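Side-chain contacts in D-alanyl transferase DltD (Enterococcus faecium TX0133A04, PDB 6PFX), which probably acts in the D-alanylation of lipoteichoic acid, a step in building the cell wall of Gram-positive bacteria: residues S17-N22 with G73-Q78; S52-S57 with K211-Q216; Q164-K167 with L171-P174; L277-L282 with V289-P294. All coordinates share one frame; numbering follows the deposited sequence.

Contact 1 of 4, residues S17-N22 with G73-Q78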
loop_
_atom_site.group_PDB
_atom_site.type_symbol
_atom_site.label_atom_id
_atom_site.label_comp_id
_atom_site.label_asym_id
_atom_site.label_seq_id
_atom_site.Cartn_x
_atom_site.Cartn_y
_atom_site.Cartn_z
ATOM N N SER A 17 -7.910 -12.351 2.108
ATOM C CA SER A 17 -7.131 -12.486 0.886
ATOM C C SER A 17 -7.905 -12.083 -0.358
ATOM O O SER A 17 -7.370 -12.205 -1.466
ATOM C CB SER A 17 -6.631 -13.928 0.734
ATOM O OG SER A 17 -7.717 -14.835 0.626
ATOM N N SER A 18 -9.128 -11.570 -0.209
ATOM C CA SER A 18 -9.966 -11.296 -1.368
ATOM C C SER A 18 -9.572 -10.020 -2.101
ATOM O O SER A 18 -9.764 -9.930 -3.320
ATOM C CB SER A 18 -11.424 -11.143 -0.930
ATOM O OG SER A 18 -11.583 -9.985 -0.120
ATOM N N MET A 19 -9.056 -9.020 -1.381
ATOM C CA MET A 19 -8.852 -7.681 -1.943
ATOM C C MET A 19 -10.149 -7.138 -2.549
ATOM O O MET A 19 -10.138 -6.298 -3.447
ATOM C CB MET A 19 -7.671 -7.670 -2.923
ATOM C CG MET A 19 -6.330 -7.985 -2.241
ATOM S SD MET A 19 -4.948 -8.406 -3.314
ATOM C CE MET A 19 -4.932 -7.019 -4.449
ATOM N N SER A 20 -11.285 -7.601 -2.033
ATOM C CA SER A 20 -12.578 -7.168 -2.547
ATOM C C SER A 20 -12.776 -5.679 -2.299
ATOM O O SER A 20 -12.594 -5.193 -1.181
ATOM C CB SER A 20 -13.689 -7.953 -1.849
ATOM O OG SER A 20 -14.860 -7.166 -1.707
ATOM N N VAL A 21 -13.169 -4.953 -3.348
ATOM C CA VAL A 21 -13.384 -3.516 -3.215
ATOM C C VAL A 21 -14.407 -3.201 -2.130
ATOM O O VAL A 21 -14.275 -2.198 -1.417
ATOM C CB VAL A 21 -13.756 -2.911 -4.583
ATOM C CG1 VAL A 21 -14.065 -1.448 -4.439
ATOM C CG2 VAL A 21 -12.624 -3.120 -5.568
ATOM N N ASN A 22 -15.420 -4.059 -1.958
ATOM C CA ASN A 22 -16.419 -3.829 -0.920
ATOM C C ASN A 22 -15.840 -3.998 0.482
ATOM O O ASN A 22 -16.314 -3.354 1.425
ATOM C CB ASN A 22 -17.601 -4.785 -1.092
ATOM C CG ASN A 22 -18.481 -4.423 -2.268
ATOM O OD1 ASN A 22 -18.657 -3.249 -2.592
ATOM N ND2 ASN A 22 -19.040 -5.436 -2.919
ATOM N N GLY A 73 -4.230 -3.690 0.040
ATOM C CA GLY A 73 -4.007 -3.063 -1.241
ATOM C C GLY A 73 -4.766 -3.760 -2.369
ATOM O O GLY A 73 -5.157 -4.922 -2.246
ATOM N N ALA A 74 -4.953 -3.027 -3.465
ATOM C CA ALA A 74 -5.616 -3.528 -4.664
ATOM C C ALA A 74 -5.157 -2.674 -5.839
ATOM O O ALA A 74 -4.452 -1.677 -5.650
ATOM C CB ALA A 74 -7.146 -3.487 -4.514
ATOM N N PRO A 75 -5.502 -3.044 -7.071
ATOM C CA PRO A 75 -5.001 -2.256 -8.210
ATOM C C PRO A 75 -5.473 -0.814 -8.124
ATOM O O PRO A 75 -6.672 -0.531 -8.100
ATOM C CB PRO A 75 -5.573 -2.985 -9.432
ATOM C CG PRO A 75 -5.747 -4.379 -8.973
ATOM C CD PRO A 75 -6.194 -4.266 -7.524
ATOM N N GLY A 76 -4.516 0.099 -8.038
ATOM C CA GLY A 76 -4.813 1.510 -7.982
ATOM C C GLY A 76 -4.996 2.096 -6.598
ATOM O O GLY A 76 -5.274 3.297 -6.495
ATOM N N THR A 77 -4.852 1.307 -5.531
ATOM C CA THR A 77 -4.873 1.875 -4.186
ATOM C C THR A 77 -3.518 2.527 -3.911
ATOM O O THR A 77 -2.481 1.858 -3.988
ATOM C CB THR A 77 -5.187 0.841 -3.104
ATOM O OG1 THR A 77 -4.220 -0.213 -3.113
ATOM C CG2 THR A 77 -6.577 0.265 -3.307
ATOM N N GLN A 78 -3.525 3.835 -3.635
ATOM C CA GLN A 78 -2.323 4.581 -3.261
ATOM C C GLN A 78 -2.512 5.162 -1.860
ATOM O O GLN A 78 -3.346 4.669 -1.094
ATOM C CB GLN A 78 -2.001 5.649 -4.315
ATOM C CG GLN A 78 -1.958 5.078 -5.737
ATOM C CD GLN A 78 -1.314 5.967 -6.823
ATOM O OE1 GLN A 78 -1.249 5.550 -7.986
ATOM N NE2 GLN A 78 -0.845 7.166 -6.467
#
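Met-19 reaches across to Gly-73, Ala-74 and Pro-75 and lies along the carbonyl oxygen of Gly-73. Its CB is 3.8 Å from Gly-73 O. CG comes closer, at 3.3 Å from Gly-73 O. Met-19 SD is 3.7 Å from Gly-73 O. The bend at chi3 (53°) then turns the methyl back over it, with CE 3.0 Å from Gly-73 O. Met-19 CE is also 3.6 Å from Ala-74 CA. The Ala-74 methyl and Pro-75 CD lie a little farther off.

Met-19 leaves the helix with positive phi at the end of helix 9-18. There Ser-18 OG accepts from Ser-20 N in an ST turn. On the other side, Ala-74 to Thr-77 form a type II turn, and Thr-77 OG1 accepts from Ala-74 N at 2.9 Å. Pro-75 touches Ser-46, whose arrangement with His-348 and Asp-345 is consistent with a Ser-His-Asp triad, so the turn may border the active site.

Gly-73 O is buried and has no hydrogen-bonding partner in the model. On the Met-19 side it meets only carbon and sulfur. The CE approach is short for a carbon-oxygen pair. The methyl on sulfur may be slightly polarised, which could give a weak C-H to oxygen attraction.

Contact 2 of 4, residues S52-S57 with K211-Q216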
loop_
_atom_site.group_PDB
_atom_site.type_symbol
_atom_site.label_atom_id
_atom_site.label_comp_id
_atom_site.label_asym_id
_atom_site.label_seq_id
_atom_site.Cartn_x
_atom_site.Cartn_y
_atom_site.Cartn_z
ATOM N N SER A 52 1.985 -16.819 -5.238
ATOM C CA SER A 52 2.968 -17.808 -5.646
ATOM C C SER A 52 3.379 -18.501 -4.351
ATOM O O SER A 52 2.926 -18.104 -3.266
ATOM C CB SER A 52 4.183 -17.142 -6.269
ATOM O OG SER A 52 5.001 -16.549 -5.276
ATOM N N PRO A 53 4.249 -19.506 -4.404
ATOM C CA PRO A 53 4.687 -20.145 -3.152
ATOM C C PRO A 53 5.352 -19.189 -2.169
ATOM O O PRO A 53 5.426 -19.523 -0.979
ATOM C CB PRO A 53 5.647 -21.248 -3.629
ATOM C CG PRO A 53 5.210 -21.534 -5.042
ATOM C CD PRO A 53 4.776 -20.197 -5.597
ATOM N N PHE A 54 5.788 -17.999 -2.615
ATOM C CA PHE A 54 6.576 -17.068 -1.801
ATOM C C PHE A 54 5.789 -15.868 -1.307
ATOM O O PHE A 54 6.325 -15.065 -0.532
ATOM C CB PHE A 54 7.828 -16.642 -2.581
ATOM C CG PHE A 54 8.501 -17.810 -3.203
ATOM C CD1 PHE A 54 9.251 -18.680 -2.426
ATOM C CD2 PHE A 54 8.277 -18.121 -4.528
ATOM C CE1 PHE A 54 9.809 -19.816 -2.969
ATOM C CE2 PHE A 54 8.849 -19.257 -5.088
ATOM C CZ PHE A 54 9.607 -20.105 -4.308
ATOM N N HIS A 55 4.534 -15.752 -1.701
ATOM C CA HIS A 55 3.659 -14.695 -1.224
ATOM C C HIS A 55 3.479 -14.776 0.290
ATOM O O HIS A 55 3.463 -15.872 0.860
ATOM C CB HIS A 55 2.330 -14.900 -1.950
ATOM C CG HIS A 55 1.292 -13.883 -1.633
ATOM N ND1 HIS A 55 0.549 -13.917 -0.474
ATOM C CD2 HIS A 55 0.852 -12.814 -2.334
ATOM C CE1 HIS A 55 -0.299 -12.906 -0.468
ATOM N NE2 HIS A 55 -0.129 -12.215 -1.583
ATOM N N PRO A 56 3.359 -13.626 0.971
ATOM C CA PRO A 56 3.283 -13.643 2.442
ATOM C C PRO A 56 2.190 -14.527 3.013
ATOM O O PRO A 56 2.368 -15.107 4.092
ATOM C CB PRO A 56 3.040 -12.167 2.810
ATOM C CG PRO A 56 3.527 -11.382 1.633
ATOM C CD PRO A 56 3.368 -12.261 0.416
ATOM N N SER A 57 1.041 -14.617 2.347
ATOM C CA SER A 57 -0.032 -15.436 2.889
ATOM C C SER A 57 0.286 -16.921 2.761
ATOM O O SER A 57 -0.107 -17.712 3.627
ATOM C CB SER A 57 -1.340 -15.125 2.165
ATOM O OG SER A 57 -1.706 -13.758 2.301
ATOM N N LYS A 211 1.513 -26.294 -1.133
ATOM C CA LYS A 211 1.969 -27.667 -1.319
ATOM C C LYS A 211 3.283 -27.758 -2.085
ATOM O O LYS A 211 3.923 -28.817 -2.085
ATOM C CB LYS A 211 0.907 -28.463 -2.080
ATOM C CG LYS A 211 -0.407 -28.629 -1.339
ATOM C CD LYS A 211 -1.409 -29.399 -2.190
ATOM C CE LYS A 211 -2.731 -29.587 -1.467
ATOM N NZ LYS A 211 -3.731 -30.283 -2.326
ATOM N N ARG A 212 3.698 -26.682 -2.749
ATOM C CA ARG A 212 4.933 -26.699 -3.522
ATOM C C ARG A 212 6.159 -26.430 -2.668
ATOM O O ARG A 212 7.279 -26.602 -3.157
ATOM C CB ARG A 212 4.827 -25.679 -4.653
ATOM C CG ARG A 212 3.559 -25.864 -5.473
ATOM C CD ARG A 212 3.371 -24.744 -6.456
ATOM N NE ARG A 212 4.378 -24.788 -7.506
ATOM C CZ ARG A 212 4.494 -23.876 -8.463
ATOM N NH1 ARG A 212 3.671 -22.839 -8.496
ATOM N NH2 ARG A 212 5.439 -24.000 -9.382
ATOM N N LEU A 213 5.980 -26.081 -1.405
ATOM C CA LEU A 213 7.069 -25.656 -0.543
ATOM C C LEU A 213 7.616 -26.811 0.285
ATOM O O LEU A 213 6.914 -27.790 0.552
ATOM C CB LEU A 213 6.555 -24.585 0.416
ATOM C CG LEU A 213 6.137 -23.268 -0.236
ATOM C CD1 LEU A 213 5.384 -22.396 0.749
ATOM C CD2 LEU A 213 7.373 -22.552 -0.789
ATOM N N PRO A 214 8.864 -26.705 0.744
ATOM C CA PRO A 214 9.408 -27.741 1.632
ATOM C C PRO A 214 8.726 -27.723 2.991
ATOM O O PRO A 214 8.289 -26.675 3.472
ATOM C CB PRO A 214 10.888 -27.355 1.776
ATOM C CG PRO A 214 11.149 -26.336 0.719
ATOM C CD PRO A 214 9.850 -25.648 0.460
ATOM N N LYS A 215 8.667 -28.907 3.618
ATOM C CA LYS A 215 8.034 -29.032 4.927
ATOM C C LYS A 215 8.673 -28.093 5.943
ATOM O O LYS A 215 7.983 -27.515 6.791
ATOM C CB LYS A 215 8.170 -30.466 5.446
ATOM C CG LYS A 215 7.313 -31.509 4.754
ATOM C CD LYS A 215 7.501 -32.873 5.429
ATOM C CE LYS A 215 6.663 -33.966 4.777
ATOM N NZ LYS A 215 6.861 -35.292 5.440
ATOM N N GLN A 216 9.994 -27.964 5.894
ATOM C CA GLN A 216 10.736 -27.117 6.809
ATOM C C GLN A 216 11.223 -25.887 6.063
ATOM O O GLN A 216 11.702 -25.982 4.930
ATOM C CB GLN A 216 11.942 -27.861 7.378
ATOM C CG GLN A 216 11.578 -29.133 8.112
ATOM C CD GLN A 216 10.783 -28.868 9.379
ATOM O OE1 GLN A 216 10.978 -27.854 10.054
ATOM N NE2 GLN A 216 9.881 -29.787 9.708
#
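The guanidinium of Arg-212 has the CG of Pro-53 over one face, with NH1 4.0 Å from Pro-53 CG. The Phe-54 ring has Pro-53 CB over the centre of one face, 4.0 Å above its plane. Leu-213 CD2 comes to this ring obliquely, 4.3 Å from Phe-54 CE1. The His-55 ring has Pro-56 CD over one face, offset toward the rim, and Ser-57 CA in plane at its edge.

The first segment combines an ST turn, with Ser-52 OG accepting from Phe-54 N, and a type I turn from Ser-52 to His-55. Together they lead into helix 56-62 of the SGNH-hydrolase-like fold. The second segment is the loop between helices 203-210 and 219-233.

Pro-53 packs against both Arg-212 and Leu-213. Its CB is 3.6 Å from Leu-213 CD2, and its ring crosses the Arg-212 chain. Arg-212 bends at chi3 (69°), which brings the guanidinium back over the proline. Its NH1 forms a salt bridge with Glu-209. Leu-213 CD1 lies 3.4 Å from Pro-53 O, a buried oxygen with no partner in the model. Leu-213 also packs on Val-58, Leu-59 and Lys-62 of helix 56-62.

At the helix start His-55 is the N-cap. Its ND1 accepts from Ser-57 N at 2.9 Å, with the donor 24° out of the ring plane.

Contact 3 of 4, residues Q164-K167 with L171-P174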
loop_
_atom_site.group_PDB
_atom_site.type_symbol
_atom_site.label_atom_id
_atom_site.label_comp_id
_atom_site.label_asym_id
_atom_site.label_seq_id
_atom_site.Cartn_x
_atom_site.Cartn_y
_atom_site.Cartn_z
ATOM N N GLN A 164 -14.928 22.516 3.118
ATOM C CA GLN A 164 -14.451 23.898 3.076
ATOM C C GLN A 164 -14.215 24.462 4.481
ATOM O O GLN A 164 -13.257 25.210 4.709
ATOM C CB GLN A 164 -15.438 24.772 2.298
ATOM C CG GLN A 164 -15.516 24.475 0.799
ATOM C CD GLN A 164 -14.269 24.892 0.039
ATOM O OE1 GLN A 164 -13.289 25.359 0.627
ATOM N NE2 GLN A 164 -14.297 24.722 -1.278
ATOM N N THR A 165 -15.083 24.125 5.436
ATOM C CA THR A 165 -14.884 24.552 6.821
ATOM C C THR A 165 -13.578 24.002 7.385
ATOM O O THR A 165 -12.796 24.735 8.005
ATOM C CB THR A 165 -16.084 24.084 7.646
ATOM O OG1 THR A 165 -17.276 24.714 7.151
ATOM C CG2 THR A 165 -15.918 24.415 9.108
ATOM N N ILE A 166 -13.330 22.706 7.178
ATOM C CA ILE A 166 -12.113 22.070 7.674
ATOM C C ILE A 166 -10.880 22.640 6.989
ATOM O O ILE A 166 -9.842 22.862 7.624
ATOM C CB ILE A 166 -12.213 20.538 7.501
ATOM C CG1 ILE A 166 -13.347 20.013 8.375
ATOM C CG2 ILE A 166 -10.863 19.913 7.793
ATOM C CD1 ILE A 166 -13.750 18.580 8.085
ATOM N N LYS A 167 -10.965 22.871 5.679
ATOM C CA LYS A 167 -9.836 23.445 4.956
ATOM C C LYS A 167 -9.401 24.769 5.572
ATOM O O LYS A 167 -8.202 25.067 5.640
ATOM C CB LYS A 167 -10.215 23.633 3.489
ATOM C CG LYS A 167 -9.165 24.343 2.660
ATOM C CD LYS A 167 -9.536 24.290 1.194
ATOM C CE LYS A 167 -8.587 25.134 0.360
ATOM N NZ LYS A 167 -8.782 24.907 -1.097
ATOM N N LEU A 171 -13.446 23.523 13.018
ATOM C CA LEU A 171 -14.154 22.279 13.258
ATOM C C LEU A 171 -15.611 22.441 12.849
ATOM O O LEU A 171 -16.265 23.401 13.269
ATOM C CB LEU A 171 -14.053 21.926 14.732
ATOM C CG LEU A 171 -14.476 20.518 15.127
ATOM C CD1 LEU A 171 -13.568 19.447 14.556
ATOM C CD2 LEU A 171 -14.507 20.457 16.648
ATOM N N PRO A 172 -16.144 21.548 12.014
ATOM C CA PRO A 172 -17.562 21.648 11.647
ATOM C C PRO A 172 -18.459 21.554 12.874
ATOM O O PRO A 172 -18.196 20.793 13.806
ATOM C CB PRO A 172 -17.770 20.450 10.711
ATOM C CG PRO A 172 -16.404 20.174 10.151
ATOM C CD PRO A 172 -15.457 20.462 11.284
ATOM N N LEU A 173 -19.540 22.320 12.865
ATOM C CA LEU A 173 -20.484 22.240 13.968
ATOM C C LEU A 173 -21.186 20.880 13.987
ATOM O O LEU A 173 -21.416 20.270 12.939
ATOM C CB LEU A 173 -21.538 23.331 13.832
ATOM C CG LEU A 173 -21.076 24.768 14.050
ATOM C CD1 LEU A 173 -22.181 25.754 13.694
ATOM C CD2 LEU A 173 -20.644 24.948 15.501
ATOM N N PRO A 174 -21.555 20.392 15.173
ATOM C CA PRO A 174 -22.335 19.144 15.216
ATOM C C PRO A 174 -23.596 19.216 14.380
ATOM O O PRO A 174 -23.977 18.226 13.740
ATOM C CB PRO A 174 -22.638 18.969 16.713
ATOM C CG PRO A 174 -21.543 19.722 17.400
ATOM C CD PRO A 174 -21.203 20.882 16.518
#
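Ile-166 and Pro-172 make the closest contact. Ile-166 CG1 sits 3.5 Å from Pro-172 CG, and it is 3.6 Å from Pro-172 CD. The end methyl follows, with Ile-166 CD1 3.7 Å from Pro-172 CG. The isoleucine branch therefore meets the CG-CD side of the proline ring, and the two side chains run at a slant to each other. With chi1 at -64°, CG1 stands beside the backbone N of Ile-166, and the extended chi2 carries CD1 on past the ring.

Thr-165 adds a looser touch one residue earlier. Its methyl CG2 is 4.1 Å from Pro-172 N and 4.2 Å from Leu-171 C. It rests on the peptide that joins the two residues. Leu-171 offers only backbone here, since its CB points away from the helix. The side-chain packing is apolar.

A second shell sets these groups in place. Thr-165 OG1 is hydrogen-bonded to Ala-161 O, one helical turn back, which leaves CG2 turned to the loop. Ile-166 packs also on Ala-144 of helix 138-147 and on Met-133. The chain end of the helix is held too, as Lys-167 O accepts from Arg-141 NH2. Farther along, Leu-173 takes the N-cap position of helix 174-177, and Pro-174 opens that helix.

The arrangement is a local helix-to-helix connection, in which the chain leaving helix 157-167 turns back and its proline packs against the last turn of that helix.

Contact 4 of 4, residues L277-L282 with V289-P294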
loop_
_atom_site.group_PDB
_atom_site.type_symbol
_atom_site.label_atom_id
_atom_site.label_comp_id
_atom_site.label_asym_id
_atom_site.label_seq_id
_atom_site.Cartn_x
_atom_site.Cartn_y
_atom_site.Cartn_z
ATOM N N LEU A 277 -0.146 11.517 5.163
ATOM C CA LEU A 277 -1.361 11.173 5.889
ATOM C C LEU A 277 -1.244 9.787 6.506
ATOM O O LEU A 277 -1.587 9.586 7.675
ATOM C CB LEU A 277 -2.561 11.205 4.948
ATOM C CG LEU A 277 -3.028 12.561 4.442
ATOM C CD1 LEU A 277 -4.106 12.407 3.390
ATOM C CD2 LEU A 277 -3.606 13.334 5.607
ATOM N N VAL A 278 -0.779 8.812 5.721
ATOM C CA VAL A 278 -0.546 7.465 6.234
ATOM C C VAL A 278 0.378 7.496 7.442
ATOM O O VAL A 278 0.097 6.861 8.458
ATOM C CB VAL A 278 0.030 6.581 5.113
ATOM C CG1 VAL A 278 0.545 5.285 5.652
ATOM C CG2 VAL A 278 -1.013 6.374 3.998
ATOM N N LEU A 279 1.510 8.200 7.340
ATOM C CA LEU A 279 2.458 8.280 8.451
ATOM C C LEU A 279 1.835 8.932 9.683
ATOM O O LEU A 279 2.074 8.496 10.818
ATOM C CB LEU A 279 3.694 9.054 7.998
ATOM C CG LEU A 279 4.465 8.449 6.824
ATOM C CD1 LEU A 279 5.797 9.187 6.640
ATOM C CD2 LEU A 279 4.693 6.956 7.044
ATOM N N ASP A 280 1.047 9.985 9.477
ATOM C CA ASP A 280 0.353 10.641 10.580
ATOM C C ASP A 280 -0.499 9.640 11.344
ATOM O O ASP A 280 -0.443 9.574 12.578
ATOM C CB ASP A 280 -0.480 11.777 9.981
ATOM C CG ASP A 280 -1.061 12.722 11.018
ATOM O OD1 ASP A 280 -2.165 12.433 11.528
ATOM O OD2 ASP A 280 -0.431 13.772 11.288
ATOM N N GLN A 281 -1.281 8.838 10.629
ATOM C CA GLN A 281 -2.175 7.902 11.296
ATOM C C GLN A 281 -1.413 6.734 11.914
ATOM O O GLN A 281 -1.754 6.289 13.012
ATOM C CB GLN A 281 -3.256 7.429 10.327
ATOM C CG GLN A 281 -4.383 6.636 10.967
ATOM C CD GLN A 281 -5.268 7.474 11.882
ATOM O OE1 GLN A 281 -5.222 8.695 11.860
ATOM N NE2 GLN A 281 -6.073 6.806 12.698
ATOM N N LEU A 282 -0.383 6.224 11.235
ATOM C CA LEU A 282 0.421 5.150 11.806
ATOM C C LEU A 282 1.054 5.606 13.106
ATOM O O LEU A 282 1.061 4.873 14.100
ATOM C CB LEU A 282 1.492 4.713 10.811
ATOM C CG LEU A 282 0.920 3.960 9.620
ATOM C CD1 LEU A 282 2.001 3.908 8.539
ATOM C CD2 LEU A 282 0.524 2.572 9.950
ATOM N N VAL A 289 5.872 -0.459 12.033
ATOM C CA VAL A 289 5.668 -0.677 10.608
ATOM C C VAL A 289 6.963 -1.156 9.973
ATOM O O VAL A 289 8.047 -0.656 10.295
ATOM C CB VAL A 289 5.200 0.612 9.884
ATOM C CG1 VAL A 289 4.696 0.303 8.469
ATOM C CG2 VAL A 289 4.151 1.363 10.669
ATOM N N LEU A 290 6.841 -2.122 9.059
ATOM C CA LEU A 290 7.888 -2.472 8.105
ATOM C C LEU A 290 7.468 -1.948 6.734
ATOM O O LEU A 290 6.438 -2.372 6.189
ATOM C CB LEU A 290 8.121 -3.985 8.044
ATOM C CG LEU A 290 9.034 -4.499 6.917
ATOM C CD1 LEU A 290 10.478 -3.994 7.057
ATOM C CD2 LEU A 290 9.017 -6.041 6.828
ATOM N N PHE A 291 8.247 -1.015 6.192
ATOM C CA PHE A 291 8.042 -0.507 4.843
ATOM C C PHE A 291 8.947 -1.272 3.886
ATOM O O PHE A 291 10.093 -1.579 4.220
ATOM C CB PHE A 291 8.358 0.991 4.754
ATOM C CG PHE A 291 7.423 1.852 5.566
ATOM C CD1 PHE A 291 6.217 2.270 5.035
ATOM C CD2 PHE A 291 7.752 2.238 6.858
ATOM C CE1 PHE A 291 5.339 3.059 5.775
ATOM C CE2 PHE A 291 6.872 3.026 7.615
ATOM C CZ PHE A 291 5.672 3.440 7.064
ATOM N N ILE A 292 8.411 -1.605 2.712
ATOM C CA ILE A 292 9.132 -2.320 1.655
ATOM C C ILE A 292 9.099 -1.459 0.400
ATOM O O ILE A 292 8.022 -1.019 -0.023
ATOM C CB ILE A 292 8.512 -3.715 1.401
ATOM C CG1 ILE A 292 8.521 -4.514 2.711
ATOM C CG2 ILE A 292 9.237 -4.445 0.252
ATOM C CD1 ILE A 292 7.717 -5.805 2.702
ATOM N N ILE A 293 10.273 -1.238 -0.200
ATOM C CA ILE A 293 10.413 -0.452 -1.422
ATOM C C ILE A 293 10.946 -1.381 -2.502
ATOM O O ILE A 293 12.116 -1.792 -2.436
ATOM C CB ILE A 293 11.404 0.702 -1.252
ATOM C CG1 ILE A 293 11.048 1.548 -0.034
ATOM C CG2 ILE A 293 11.343 1.569 -2.500
ATOM C CD1 ILE A 293 12.026 2.678 0.278
ATOM N N PRO A 294 10.130 -1.764 -3.475
ATOM C CA PRO A 294 10.585 -2.694 -4.509
ATOM C C PRO A 294 11.378 -1.977 -5.579
ATOM O O PRO A 294 11.220 -0.765 -5.784
ATOM C CB PRO A 294 9.272 -3.214 -5.111
ATOM C CG PRO A 294 8.359 -2.002 -4.986
ATOM C CD PRO A 294 8.692 -1.467 -3.599
#
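Leu-279 and Leu-282 of helix 271-284 both reach the far end of the Phe-291 ring. Leu-279 CD2 is 3.6 Å from Phe-291 CZ, and Leu-282 CD1 is 4.0 Å from Phe-291 CZ. Each methyl comes to the ring obliquely. Leu-282 and Phe-291 extend toward each other from opposite directions, while Leu-279 crosses the phenylalanine side chain at a slant. Phe-291 keeps CG beside its backbone N (chi1 -65°), and its ring end projects toward both leucines.

Aliphatic packing without the ring joins Leu-282 to Val-289. Leu-282 CD2 lies 3.9 Å from Val-289 CG2, and the side chains meet at about a right angle. The other valine methyl serves the aromatic group within the strand: Val-289 CG1 sits 3.5 Å above one face of the Phe-291 ring, offset toward the rim. Val-289 and Phe-291 are two residues apart, so both face the helix, as alternation in a strand requires.

This is helix-on-sheet packing in a three-layer alpha/beta fold of the SGNH-hydrolase clan. The helix leads by a short turn into strand 288-293. Segments 277-282 and 289-293 run nearly antiparallel, at 159°, with axes 11.9 Å apart at closest approach. Leu-279 and Phe-291 also touch Leu-322 of helix 308-323, so a second helix joins the same apolar layer.

Backbone hydrogen bonds hold the strand on both sides. Leu-290 and Ile-292 pair with strand 97-101, and Phe-291 bonds to Arg-329 and Ala-331. Asp-280 OD1 forms a salt bridge with Lys-284, away from the strand contact.

Overall arrangement
Contacts 1 and 4 lie near the centre of the chain, with their own centres about 17 Å apart. Both adjoin the five-stranded parallel sheet: 73-78 follows edge strand 68-71, and 289-293 belongs to strand 288-293. Helix 79-89, which follows 73-78, also packs on helix 271-284 of contact 4. Contact 2 is about 23 Å from contact 1 between centres, and their segments alternate along the chain. It ties the start of helix 56-62 to a loop some 150 residues later. Contact 3 falls between the two segments of contact 2 in sequence, yet their centres are about 50 Å apart, on opposite sides of the chain's centre. Contacts 1, 2 and 3 all close before contact 4 opens.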